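Local coordinates for Lmo2812 protein (Listeria monocytogenes EGD-e, PDB 5ZQA) that probably acts as a serine-type D-Ala-D-Ala carboxypeptidase of the S11 family, a low-molecular-mass penicillin-binding protein that trims peptidoglycan peptides, at residues L33-A38 with S250-A255; T104-W109 with T203-K208; K148-S153 with F179-K184; D88-D93 with A127-D132; N213-S218 with K260-T265. All coordinates share one frame; numbering follows the deposited sequence.

Interaction 1 of 5, residues L33-A38 with S250-A255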
# COMPACT_ATOMS: atom_id res chain seq x y z
N LEU A 33 13.18 -16.19 6.19
CA LEU A 33 12.81 -14.78 6.14
C LEU A 33 12.64 -14.23 7.53
O LEU A 33 12.36 -14.97 8.47
CB LEU A 33 11.51 -14.59 5.36
CG LEU A 33 11.44 -15.25 3.98
CD1 LEU A 33 10.07 -15.04 3.35
CD2 LEU A 33 12.52 -14.70 3.07
N SER A 34 12.78 -12.91 7.67
CA SER A 34 12.46 -12.25 8.93
C SER A 34 10.96 -12.18 9.12
O SER A 34 10.45 -12.35 10.23
CB SER A 34 13.06 -10.84 8.97
OG SER A 34 12.64 -10.19 10.16
N ALA A 35 10.26 -11.91 8.02
CA ALA A 35 8.81 -11.78 8.03
C ALA A 35 8.13 -12.94 8.71
O ALA A 35 8.49 -14.09 8.50
CB ALA A 35 8.30 -11.66 6.61
N ASN A 36 7.11 -12.65 9.51
CA ASN A 36 6.31 -13.71 10.11
C ASN A 36 5.24 -14.25 9.17
O ASN A 36 4.79 -15.39 9.34
CB ASN A 36 5.72 -13.21 11.42
CG ASN A 36 6.77 -13.14 12.52
OD1 ASN A 36 7.53 -14.10 12.72
ND2 ASN A 36 6.86 -12.00 13.20
N ALA A 37 4.86 -13.47 8.16
CA ALA A 37 4.02 -13.98 7.08
C ALA A 37 4.56 -13.43 5.77
O ALA A 37 4.91 -12.25 5.69
CB ALA A 37 2.56 -13.58 7.26
N ALA A 38 4.65 -14.28 4.76
CA ALA A 38 5.22 -13.84 3.49
C ALA A 38 4.75 -14.71 2.35
O ALA A 38 4.40 -15.88 2.55
CB ALA A 38 6.72 -13.85 3.56
N SER A 250 4.91 -9.63 -4.37
CA SER A 250 5.43 -10.21 -3.13
C SER A 250 4.80 -9.51 -1.93
O SER A 250 4.54 -8.31 -1.98
CB SER A 250 6.95 -10.08 -3.08
OG SER A 250 7.35 -8.71 -3.08
N ILE A 251 4.56 -10.27 -0.87
CA ILE A 251 4.02 -9.73 0.37
C ILE A 251 4.93 -10.10 1.54
O ILE A 251 5.24 -11.28 1.73
CB ILE A 251 2.62 -10.28 0.69
CG1 ILE A 251 1.72 -10.29 -0.55
CG2 ILE A 251 2.01 -9.52 1.86
CD1 ILE A 251 1.35 -8.96 -0.99
N VAL A 252 5.34 -9.10 2.32
CA VAL A 252 6.13 -9.27 3.54
C VAL A 252 5.42 -8.58 4.69
O VAL A 252 5.17 -7.38 4.62
CB VAL A 252 7.56 -8.70 3.37
CG1 VAL A 252 8.24 -8.50 4.72
CG2 VAL A 252 8.38 -9.60 2.46
N LEU A 253 5.09 -9.34 5.73
CA LEU A 253 4.43 -8.80 6.92
C LEU A 253 5.22 -9.12 8.17
O LEU A 253 5.64 -10.26 8.37
CB LEU A 253 3.01 -9.36 7.05
CG LEU A 253 2.11 -9.15 5.83
CD1 LEU A 253 0.83 -9.98 5.96
CD2 LEU A 253 1.78 -7.67 5.69
N ASP A 254 5.43 -8.10 9.00
CA ASP A 254 6.08 -8.23 10.32
C ASP A 254 7.52 -8.73 10.22
O ASP A 254 7.91 -9.68 10.92
CB ASP A 254 5.26 -9.16 11.23
CG ASP A 254 5.66 -9.04 12.71
OD1 ASP A 254 6.20 -7.98 13.10
OD2 ASP A 254 5.43 -10.01 13.46
N ALA A 255 8.32 -8.09 9.37
CA ALA A 255 9.77 -8.28 9.44
C ALA A 255 10.32 -7.42 10.58
O ALA A 255 9.66 -6.50 11.05
CB ALA A 255 10.43 -7.93 8.11
O HOH W 1 10.23 -10.65 12.58
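The methyl of Ala35 lies over the end of strand 246-255, with its CB 3.7 Å from CG1 of Val252 and also against the carbonyl oxygen of Leu253. This is where strand 37-42 begins to pair antiparallel with strand 246-255, inside the five-stranded sheet of the penicillin-binding transpeptidase fold. The start is irregular: two residues, Asn36 and Ala37, sit opposite the single Leu253, making a classic bulge. Leu253 O therefore receives two weak bonds, a straight but long one from Ala37 N (3.3 Å, 172°) and a strongly bent one from Asn36 N. The sound backbone bond runs the other way, from Leu253 N to Ala37 O at 2.9 Å. One residue on, Ala38 and Val252 form a non-hydrogen-bonded pair in which Ala38 CA brings its hydrogen to Ile251 O, 3.1 Å away. Ala37 and Leu253 share the opposite face from Ala38 and Val252, and Met58 touches both Ala37 and Leu253; helix 175-188 also packs on Leu253, while helix 258-272 lies against Val252. At the corner of the chain, Asp254 turns its carboxylate to the Asn36 amide, the two planes 54° apart. CG of Asp254 stands anti to its backbone N (chi1 -164°), which carries the acid back alongside the bulge; the Asp254 side chain lies about 4 Å from a bound magnesium ion. Ser34 OG rests on Ala255 CA and hydrogen-bonds to Gly256 N. Water 1 bridges the backbones at this end, 2.9 Å from Ser34 O and 3.0 Å from Asp254 O.

Interaction 2 of 5, residues T104-W109 with T203-K208; sequences TQKRTW and TDKGAK
Lys205 lies across the indole of Trp109 at about a right angle, its CE almost centred over the six-membered ring. That methylene stands 3.6 Å from the ring centroid and 13° off the normal, a CH-pi contact in which the polarised CE hydrogens face the pi cloud. The chain leaves the backbone extended, then bends at chi3 (-77°) and chi4 (-59°), carrying NZ over the five-membered ring, where it meets Thr108 O. There it makes a 2.7 Å hydrogen bond almost in line with the carbonyl, while remaining in cation-pi range of the five-membered ring, 5.0 Å from its centroid. The contact joins the 203-208 turn, between strands 200-202 and 208-210, to strand 108-110, paired with 86-88 in a small two-stranded sheet. Trp109 is pinned in its own plane: NE1 donates to Lys106 O at 2.9 Å, while Thr203 OG1 and the Ala207 methyl meet the rim of the six-membered ring near CZ3 and CH2. Thr203 OG1 donates to Ala207 O on an in-plane lone pair and accepts from Gly206 N, an ST motif that shapes the turn. Asp113 at the start of helix 111-120 takes the N-H groups of Asp204 and Lys205.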
# COMPACT_ATOMS: atom_id res chain seq x y z
N THR A 104 5.93 19.87 6.02
CA THR A 104 5.75 20.98 5.08
C THR A 104 5.12 22.21 5.72
O THR A 104 5.33 23.33 5.25
CB THR A 104 4.87 20.59 3.86
OG1 THR A 104 3.56 20.24 4.31
CG2 THR A 104 5.49 19.42 3.10
N GLN A 105 4.34 21.99 6.77
CA GLN A 105 3.53 23.03 7.40
C GLN A 105 2.58 23.73 6.41
O GLN A 105 2.24 24.90 6.57
CB GLN A 105 4.43 24.06 8.10
CG GLN A 105 5.35 23.43 9.14
CD GLN A 105 4.58 22.91 10.34
OE1 GLN A 105 4.70 21.73 10.69
NE2 GLN A 105 3.80 23.77 10.96
N LYS A 106 2.16 23.00 5.38
CA LYS A 106 1.15 23.49 4.45
C LYS A 106 -0.12 22.67 4.63
O LYS A 106 -0.08 21.43 4.65
CB LYS A 106 1.64 23.39 3.00
CG LYS A 106 2.87 24.24 2.70
CD LYS A 106 2.56 25.71 2.84
CE LYS A 106 2.70 26.44 1.52
NZ LYS A 106 2.40 27.89 1.67
N ARG A 107 -1.25 23.36 4.78
CA ARG A 107 -2.51 22.71 5.08
C ARG A 107 -3.24 22.23 3.83
O ARG A 107 -3.89 21.18 3.85
CB ARG A 107 -3.41 23.67 5.88
CG ARG A 107 -4.78 23.13 6.23
CD ARG A 107 -4.68 21.98 7.20
NE ARG A 107 -4.07 22.39 8.47
CZ ARG A 107 -3.55 21.56 9.36
NH1 ARG A 107 -3.54 20.25 9.13
NH2 ARG A 107 -3.02 22.03 10.48
N THR A 108 -3.13 22.99 2.75
CA THR A 108 -4.01 22.80 1.59
C THR A 108 -3.25 22.27 0.37
O THR A 108 -2.29 22.88 -0.06
CB THR A 108 -4.70 24.12 1.24
OG1 THR A 108 -5.41 24.59 2.39
CG2 THR A 108 -5.68 23.95 0.07
N TRP A 109 -3.71 21.14 -0.16
CA TRP A 109 -3.03 20.43 -1.26
C TRP A 109 -4.02 19.94 -2.29
O TRP A 109 -5.17 19.66 -1.96
CB TRP A 109 -2.27 19.21 -0.73
CG TRP A 109 -1.17 19.55 0.22
CD1 TRP A 109 -1.29 19.88 1.54
CD2 TRP A 109 0.23 19.61 -0.08
NE1 TRP A 109 -0.06 20.14 2.09
CE2 TRP A 109 0.90 19.98 1.11
CE3 TRP A 109 0.98 19.38 -1.23
CZ2 TRP A 109 2.28 20.12 1.18
CZ3 TRP A 109 2.35 19.53 -1.17
CH2 TRP A 109 2.99 19.89 0.03
N THR A 203 5.92 17.35 -6.05
CA THR A 203 4.51 17.68 -6.03
C THR A 203 4.24 18.89 -6.91
O THR A 203 5.16 19.66 -7.25
CB THR A 203 4.03 17.98 -4.61
OG1 THR A 203 4.75 19.10 -4.09
CG2 THR A 203 4.24 16.77 -3.70
N ASP A 204 2.98 19.05 -7.27
CA ASP A 204 2.59 20.21 -8.04
C ASP A 204 2.76 21.49 -7.22
O ASP A 204 3.03 22.55 -7.78
CB ASP A 204 1.15 20.06 -8.54
CG ASP A 204 1.02 18.99 -9.62
OD1 ASP A 204 2.06 18.52 -10.12
OD2 ASP A 204 -0.12 18.63 -9.98
N LYS A 205 2.63 21.40 -5.90
CA LYS A 205 2.88 22.56 -5.06
C LYS A 205 4.36 22.95 -5.10
O LYS A 205 4.70 24.14 -5.07
CB LYS A 205 2.42 22.31 -3.62
CG LYS A 205 2.35 23.58 -2.76
CD LYS A 205 2.03 23.28 -1.31
CE LYS A 205 0.57 22.97 -1.12
NZ LYS A 205 -0.33 24.09 -1.55
N GLY A 206 5.23 21.95 -5.19
CA GLY A 206 6.66 22.21 -5.29
C GLY A 206 7.54 21.34 -4.41
O GLY A 206 8.69 21.06 -4.76
N ALA A 207 7.00 20.91 -3.27
CA ALA A 207 7.76 20.09 -2.33
C ALA A 207 8.11 18.74 -2.94
O ALA A 207 7.29 18.14 -3.65
CB ALA A 207 6.97 19.89 -1.05
N LYS A 208 9.31 18.26 -2.65
CA LYS A 208 9.74 16.95 -3.12
C LYS A 208 9.56 15.92 -2.02
O LYS A 208 9.99 16.13 -0.88
CB LYS A 208 11.19 16.99 -3.62
CG LYS A 208 11.38 17.94 -4.80
CD LYS A 208 12.70 17.73 -5.57
CE LYS A 208 13.38 16.41 -5.19
NZ LYS A 208 14.77 16.29 -5.72

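Interaction 3 of 5, residues K148-S153 with F179-K184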
# COMPACT_ATOMS: atom_id res chain seq x y z
N LYS A 148 -15.10 -6.54 -0.46
CA LYS A 148 -16.06 -7.60 -0.79
C LYS A 148 -16.31 -7.67 -2.29
O LYS A 148 -16.30 -8.75 -2.90
CB LYS A 148 -17.38 -7.38 -0.04
CG LYS A 148 -18.47 -8.35 -0.43
CD LYS A 148 -19.76 -8.03 0.28
CE LYS A 148 -20.34 -6.70 -0.19
NZ LYS A 148 -21.59 -6.38 0.55
N LYS A 149 -16.52 -6.50 -2.90
CA LYS A 149 -16.86 -6.42 -4.31
C LYS A 149 -15.74 -6.99 -5.17
O LYS A 149 -16.00 -7.61 -6.20
CB LYS A 149 -17.14 -4.96 -4.70
CG LYS A 149 -17.61 -4.76 -6.13
CD LYS A 149 -17.81 -3.28 -6.43
CE LYS A 149 -18.17 -3.05 -7.89
NZ LYS A 149 -18.20 -1.59 -8.22
N LEU A 150 -14.51 -6.81 -4.71
CA LEU A 150 -13.33 -7.27 -5.43
C LEU A 150 -13.02 -8.74 -5.22
O LEU A 150 -12.22 -9.32 -5.96
CB LEU A 150 -12.11 -6.46 -5.02
CG LEU A 150 -12.12 -5.04 -5.56
CD1 LEU A 150 -10.77 -4.38 -5.28
CD2 LEU A 150 -12.46 -5.02 -7.05
N GLY A 151 -13.64 -9.34 -4.21
CA GLY A 151 -13.47 -10.76 -3.95
C GLY A 151 -12.55 -11.11 -2.79
O GLY A 151 -12.16 -12.27 -2.64
N MET A 152 -12.18 -10.12 -1.97
CA MET A 152 -11.33 -10.40 -0.82
C MET A 152 -12.10 -11.20 0.23
O MET A 152 -13.34 -11.15 0.28
CB MET A 152 -10.77 -9.11 -0.22
CG MET A 152 -9.93 -8.30 -1.19
SD MET A 152 -9.34 -6.74 -0.48
CE MET A 152 -8.06 -7.31 0.63
N SER A 153 -11.38 -11.92 1.08
CA SER A 153 -12.03 -12.83 2.03
C SER A 153 -12.54 -12.11 3.28
O SER A 153 -12.26 -10.93 3.51
CB SER A 153 -11.07 -13.95 2.44
OG SER A 153 -10.23 -13.52 3.51
N PHE A 179 -2.52 -9.94 -1.87
CA PHE A 179 -2.22 -10.23 -3.27
C PHE A 179 -3.39 -9.85 -4.17
O PHE A 179 -3.20 -9.23 -5.21
CB PHE A 179 -1.87 -11.71 -3.47
CG PHE A 179 -1.90 -12.15 -4.91
CD1 PHE A 179 -1.08 -11.54 -5.85
CD2 PHE A 179 -2.74 -13.16 -5.31
CE1 PHE A 179 -1.11 -11.92 -7.17
CE2 PHE A 179 -2.77 -13.56 -6.65
CZ PHE A 179 -1.95 -12.94 -7.58
N LEU A 180 -4.60 -10.22 -3.77
CA LEU A 180 -5.79 -9.93 -4.56
C LEU A 180 -6.01 -8.42 -4.69
O LEU A 180 -6.28 -7.93 -5.78
CB LEU A 180 -7.02 -10.58 -3.93
CG LEU A 180 -8.33 -10.40 -4.70
CD1 LEU A 180 -8.16 -10.73 -6.19
CD2 LEU A 180 -9.40 -11.27 -4.09
N LEU A 181 -5.90 -7.70 -3.57
CA LEU A 181 -6.07 -6.25 -3.62
C LEU A 181 -5.04 -5.60 -4.53
O LEU A 181 -5.37 -4.76 -5.37
CB LEU A 181 -5.97 -5.66 -2.22
CG LEU A 181 -5.93 -4.14 -2.14
CD1 LEU A 181 -7.15 -3.52 -2.80
CD2 LEU A 181 -5.78 -3.71 -0.69
N SER A 182 -3.79 -6.01 -4.38
CA SER A 182 -2.70 -5.42 -5.16
C SER A 182 -2.85 -5.74 -6.64
O SER A 182 -2.64 -4.88 -7.49
CB SER A 182 -1.35 -5.91 -4.63
OG SER A 182 -1.17 -5.53 -3.28
N SER A 183 -3.22 -6.98 -6.95
CA SER A 183 -3.40 -7.40 -8.34
C SER A 183 -4.56 -6.64 -8.98
O SER A 183 -4.44 -6.16 -10.12
CB SER A 183 -3.61 -8.92 -8.41
OG SER A 183 -4.85 -9.29 -7.84
N LYS A 184 -5.67 -6.50 -8.26
CA LYS A 184 -6.82 -5.77 -8.78
C LYS A 184 -6.50 -4.30 -8.98
O LYS A 184 -6.92 -3.69 -9.96
CB LYS A 184 -8.02 -5.92 -7.83
CG LYS A 184 -9.31 -5.37 -8.38
CD LYS A 184 -9.91 -6.27 -9.44
CE LYS A 184 -10.33 -7.62 -8.87
NZ LYS A 184 -11.12 -8.38 -9.88
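Leu150 and Lys184 press together hardest: CD2 of the leucine sits 3.4 Å from CG of the lysine, closer than two carbons normally pack, and CD1 of the same fork is 3.6 Å from that CG. The lysine bends at chi2 (75°) and chi3 (65°), so its methylenes wrap the leucine fork and CE reaches the neighbourhood of Leu150 O. One turn before Lys184 on helix 175-188, CD2 of Leu180 lies against the backbone at Gly151, 3.3 Å from its carbonyl oxygen. Met152 completes the apolar surface by laying its SD and CE along CB of Leu181, with CE 3.9 Å away, while its CG approaches CD2 of Leu180. These residues join the end of helix 139-150 to the side of helix 175-188. Gly151 closes the first helix with positive phi in a Schellman motif, turning the chain so that Leu150 and Met152 can both reach the second helix. Outside this shell, Phe70 of helix 65-77 packs on both Leu150 and Lys184, and Met67 of the same helix touches Leu181. Beyond Met152, Ser153 OG is tied to Asp177 OD2, linking the outgoing chain to the first turn of helix 175-188.

Interaction 4 of 5, residues D88-D93 with A127-D132; sequences DLVRLD and AETLGD
Val90 sets its side chain on helix 124-135, and Thr129 answers from the helix. At the base, Val90 CB lies 4.1 Å from Thr129 OG1. From there the two methyls part: CG1 touches the same hydroxyl oxygen and, at 3.5 Å, OD2 of Asp132 one turn on, while CG2 rests 3.5 Å from Glu128 CB. With CG1 anti to the carbonyl carbon (chi1 -49°), the isopropyl group sits among Glu128, Thr129 and Asp132. The valine and threonine side chains run past each other in opposite directions, which brings Thr129 OG1 to the valine backbone. There Val90 N donates to it at 3.0 Å with an N-H...O angle of 154°. The threonine methyl, CG2, points to the preceding peptide and lies 3.4 Å from Asp88 O. Leu89 adds CD2 beside OG1, and Leu92 brings CD2 near Glu128 CG. The contact fastens the loop after strand 86-88 along helix 124-135 in the mainly helical part of the penicillin-binding fold, with Leu114 of helix 111-120 behind both Leu89 and Thr129. Glu128 turns its acid away to Ser162, and its side chain lies about 7 Å from that of Lys65, the predicted proton acceptor. Thr129 OG1 is also hydrogen-bonded to Asp125 O in the preceding helical turn; holding that carbonyl and Val90 N together, the hydroxyl couples the loop backbone directly to the helix and fixes its own rotation.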
# COMPACT_ATOMS: atom_id res chain seq x y z
N ASP A 88 -8.10 20.30 2.54
CA ASP A 88 -7.36 20.67 3.74
C ASP A 88 -7.00 19.45 4.54
O ASP A 88 -7.88 18.64 4.87
CB ASP A 88 -8.20 21.62 4.60
CG ASP A 88 -8.56 22.89 3.87
OD1 ASP A 88 -7.64 23.56 3.36
OD2 ASP A 88 -9.76 23.21 3.78
N LEU A 89 -5.71 19.31 4.85
CA LEU A 89 -5.22 18.16 5.61
C LEU A 89 -5.91 18.06 6.96
O LEU A 89 -6.01 19.05 7.69
CB LEU A 89 -3.71 18.25 5.83
CG LEU A 89 -2.88 17.90 4.60
CD1 LEU A 89 -1.42 18.25 4.84
CD2 LEU A 89 -3.07 16.40 4.29
N VAL A 90 -6.40 16.87 7.27
CA VAL A 90 -7.01 16.63 8.57
C VAL A 90 -5.90 16.62 9.62
O VAL A 90 -4.75 16.29 9.34
CB VAL A 90 -7.79 15.29 8.61
CG1 VAL A 90 -8.74 15.16 7.42
CG2 VAL A 90 -6.84 14.12 8.65
N ARG A 91 -6.25 17.02 10.84
CA ARG A 91 -5.29 16.96 11.94
C ARG A 91 -5.31 15.57 12.55
O ARG A 91 -6.38 15.02 12.80
CB ARG A 91 -5.61 18.02 13.00
CG ARG A 91 -5.26 19.43 12.58
CD ARG A 91 -5.70 20.45 13.62
NE ARG A 91 -5.19 21.78 13.30
CZ ARG A 91 -5.73 22.59 12.40
NH1 ARG A 91 -6.81 22.21 11.73
NH2 ARG A 91 -5.20 23.78 12.18
N LEU A 92 -4.13 15.01 12.76
CA LEU A 92 -4.03 13.69 13.37
C LEU A 92 -3.86 13.83 14.88
O LEU A 92 -3.16 14.73 15.34
CB LEU A 92 -2.85 12.92 12.79
CG LEU A 92 -2.81 12.74 11.27
CD1 LEU A 92 -1.44 12.23 10.86
CD2 LEU A 92 -3.90 11.77 10.80
N ASP A 93 -4.51 12.97 15.65
CA ASP A 93 -4.31 13.03 17.10
C ASP A 93 -3.16 12.12 17.54
O ASP A 93 -2.73 12.18 18.69
CB ASP A 93 -5.60 12.67 17.84
CG ASP A 93 -6.23 11.39 17.34
OD1 ASP A 93 -5.52 10.56 16.73
OD2 ASP A 93 -7.45 11.21 17.56
N ALA A 127 -4.02 10.57 3.40
CA ALA A 127 -4.98 9.48 3.22
C ALA A 127 -6.33 9.79 3.87
O ALA A 127 -7.38 9.57 3.27
CB ALA A 127 -4.41 8.18 3.78
N GLU A 128 -6.31 10.29 5.10
CA GLU A 128 -7.55 10.57 5.83
C GLU A 128 -8.35 11.67 5.13
O GLU A 128 -9.58 11.62 5.07
CB GLU A 128 -7.27 10.98 7.27
CG GLU A 128 -6.73 9.84 8.15
CD GLU A 128 -7.73 8.71 8.31
OE1 GLU A 128 -7.29 7.54 8.39
OE2 GLU A 128 -8.95 8.98 8.36
N THR A 129 -7.62 12.64 4.58
CA THR A 129 -8.23 13.78 3.89
C THR A 129 -8.95 13.30 2.62
O THR A 129 -10.08 13.71 2.32
CB THR A 129 -7.18 14.84 3.53
OG1 THR A 129 -6.57 15.33 4.73
CG2 THR A 129 -7.81 16.00 2.79
N LEU A 130 -8.29 12.42 1.87
CA LEU A 130 -8.91 11.83 0.68
C LEU A 130 -10.15 10.99 1.01
O LEU A 130 -11.17 11.11 0.34
CB LEU A 130 -7.88 10.97 -0.07
CG LEU A 130 -6.72 11.74 -0.70
CD1 LEU A 130 -5.60 10.80 -1.12
CD2 LEU A 130 -7.20 12.56 -1.89
N GLY A 131 -10.06 10.16 2.04
CA GLY A 131 -11.21 9.37 2.45
C GLY A 131 -12.39 10.24 2.86
O GLY A 131 -13.53 9.95 2.50
N ASP A 132 -12.11 11.31 3.61
CA ASP A 132 -13.14 12.25 4.03
C ASP A 132 -13.85 12.89 2.84
O ASP A 132 -15.08 13.00 2.80
CB ASP A 132 -12.53 13.36 4.90
CG ASP A 132 -12.29 12.92 6.33
OD1 ASP A 132 -12.45 11.73 6.65
OD2 ASP A 132 -11.91 13.80 7.14

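Interaction 5 of 5, residues N213-S218 with K260-T265; sequences NDLLGS and KRFKDT
Arg261 O is gripped by two groups of Thr265, whose OG1 donates at 2.9 Å and whose backbone N reaches it from the other face of the carbonyl plane. This fixes the rotation of the threonine and presents its methyl, CG2, to Leu215 CD1 at 3.6 Å. The same leucine runs alongside Phe262 in the opposite direction, with CG 3.6 Å from the ring carbon CD1 and also close to CB. Asp214 comes in at about a right angle and lays its CB over one face of the ring, a CH-pi contact 4.1 Å from the centroid. Its carboxylate is tilted 48° to the ring, with OD2 near CE2. Residues 213-216 form a type I beta turn, opened by an Asx turn: Asn213 holds CG anti to its backbone N (chi1 -177°), and OD1 accepts from Leu215 N at 3.0 Å. The turn directs Asp214 and Leu215 together at the C-terminal helix, 258-272, which packs on the central sheet. Phe237 of strand 236-243 meets Phe262 edge-to-face, and Leu222 backs Leu215. Arg261 CG lies centrally over the other face of the phenyl ring, opposite Asp214 CB, and its guanidinium group bonds to Cys236 O through NH1. Water 2 weakly links Arg261 NH2 to Asp214 OD2, the two charged atoms being 5.7 Å apart. The join is thus apolar where Leu215 meets Phe262 and Thr265, while its charged groups interact through solvent and probably add only modest attraction.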
# COMPACT_ATOMS: atom_id res chain seq x y z
N ASN A 213 10.06 3.20 -0.47
CA ASN A 213 10.47 1.96 -1.13
C ASN A 213 11.94 1.99 -1.49
O ASN A 213 12.33 2.50 -2.54
CB ASN A 213 9.62 1.73 -2.39
CG ASN A 213 9.95 0.41 -3.09
OD1 ASN A 213 10.93 -0.27 -2.77
ND2 ASN A 213 9.12 0.05 -4.06
N ASP A 214 12.76 1.40 -0.63
CA ASP A 214 14.22 1.44 -0.81
C ASP A 214 14.73 0.52 -1.92
O ASP A 214 15.91 0.57 -2.25
CB ASP A 214 14.92 1.08 0.50
CG ASP A 214 14.75 2.14 1.58
OD1 ASP A 214 14.42 3.29 1.24
OD2 ASP A 214 14.95 1.82 2.77
N LEU A 215 13.87 -0.32 -2.48
CA LEU A 215 14.33 -1.26 -3.51
C LEU A 215 14.20 -0.73 -4.94
O LEU A 215 14.59 -1.41 -5.89
CB LEU A 215 13.58 -2.59 -3.40
CG LEU A 215 13.96 -3.48 -2.22
CD1 LEU A 215 13.03 -4.70 -2.20
CD2 LEU A 215 15.41 -3.92 -2.32
N LEU A 216 13.61 0.45 -5.09
CA LEU A 216 13.54 1.05 -6.42
C LEU A 216 14.95 1.29 -6.94
O LEU A 216 15.77 1.93 -6.27
CB LEU A 216 12.74 2.36 -6.38
CG LEU A 216 11.26 2.21 -6.04
CD1 LEU A 216 10.65 3.59 -5.79
CD2 LEU A 216 10.50 1.47 -7.15
N GLY A 217 15.24 0.76 -8.13
CA GLY A 217 16.57 0.88 -8.71
C GLY A 217 17.55 -0.19 -8.25
O GLY A 217 18.69 -0.22 -8.71
N SER A 218 17.11 -1.05 -7.33
CA SER A 218 17.96 -2.12 -6.81
C SER A 218 17.57 -3.51 -7.32
O SER A 218 18.39 -4.42 -7.39
CB SER A 218 17.93 -2.12 -5.29
OG SER A 218 18.55 -0.95 -4.78
N LYS A 260 15.33 -5.54 6.87
CA LYS A 260 14.96 -6.94 6.71
C LYS A 260 13.74 -7.14 5.80
O LYS A 260 13.67 -8.14 5.09
CB LYS A 260 14.67 -7.57 8.07
CG LYS A 260 15.92 -7.93 8.87
CD LYS A 260 15.58 -8.17 10.32
CE LYS A 260 16.78 -8.71 11.11
NZ LYS A 260 17.09 -10.09 10.67
N ARG A 261 12.79 -6.21 5.82
CA ARG A 261 11.64 -6.40 4.94
C ARG A 261 12.10 -6.37 3.49
O ARG A 261 11.51 -7.05 2.65
CB ARG A 261 10.55 -5.33 5.18
CG ARG A 261 10.83 -4.00 4.55
CD ARG A 261 9.73 -3.01 4.86
NE ARG A 261 10.28 -1.68 5.03
CZ ARG A 261 9.62 -0.66 5.57
NH1 ARG A 261 8.38 -0.83 6.01
NH2 ARG A 261 10.22 0.52 5.69
N PHE A 262 13.15 -5.62 3.19
CA PHE A 262 13.61 -5.55 1.81
C PHE A 262 14.53 -6.73 1.46
O PHE A 262 14.54 -7.20 0.33
CB PHE A 262 14.28 -4.19 1.54
CG PHE A 262 13.33 -3.01 1.66
CD1 PHE A 262 12.17 -2.96 0.89
CD2 PHE A 262 13.59 -1.96 2.53
CE1 PHE A 262 11.30 -1.89 0.98
CE2 PHE A 262 12.71 -0.89 2.63
CZ PHE A 262 11.56 -0.86 1.85
N LYS A 263 15.30 -7.21 2.44
CA LYS A 263 16.09 -8.42 2.24
C LYS A 263 15.18 -9.61 1.98
O LYS A 263 15.49 -10.46 1.14
CB LYS A 263 16.97 -8.71 3.45
CG LYS A 263 18.01 -7.65 3.73
CD LYS A 263 19.17 -7.75 2.76
CE LYS A 263 20.33 -6.89 3.26
NZ LYS A 263 21.52 -7.06 2.40
N ASP A 264 14.07 -9.69 2.71
CA ASP A 264 13.08 -10.74 2.47
C ASP A 264 12.50 -10.62 1.06
O ASP A 264 12.30 -11.62 0.38
CB ASP A 264 11.92 -10.68 3.47
CG ASP A 264 12.31 -11.04 4.89
OD1 ASP A 264 13.40 -11.62 5.12
OD2 ASP A 264 11.50 -10.74 5.80
N THR A 265 12.20 -9.39 0.65
CA THR A 265 11.63 -9.15 -0.67
C THR A 265 12.59 -9.57 -1.77
O THR A 265 12.17 -10.13 -2.78
CB THR A 265 11.22 -7.68 -0.84
OG1 THR A 265 10.20 -7.39 0.11
CG2 THR A 265 10.67 -7.40 -2.24
O HOH W 2 11.87 2.61 3.89

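How the interactions relate
Interactions 1 and 5 are the buried ones and share the central sheet with its C-terminal helix: Asp264 of the helix takes the backbone N-H groups of Ser34 and Ala35. Backbone pairing dominates the first, aromatic and aliphatic packing the second. Interactions 2 and 4, partly buried on the other side of the chain's centre from interaction 1, meet along the small sheet, where Thr108 OG1 bonds to Asp88 OD1 and Arg107 O to Leu89 N; one relies on a lysine over an indole, the other on a threonine hydroxyl. Interaction 3, also partly buried, is a mostly apolar contact of a helix end and the chain after it with a second helix, and reaches interaction 1 through Ile251 packing on Phe179.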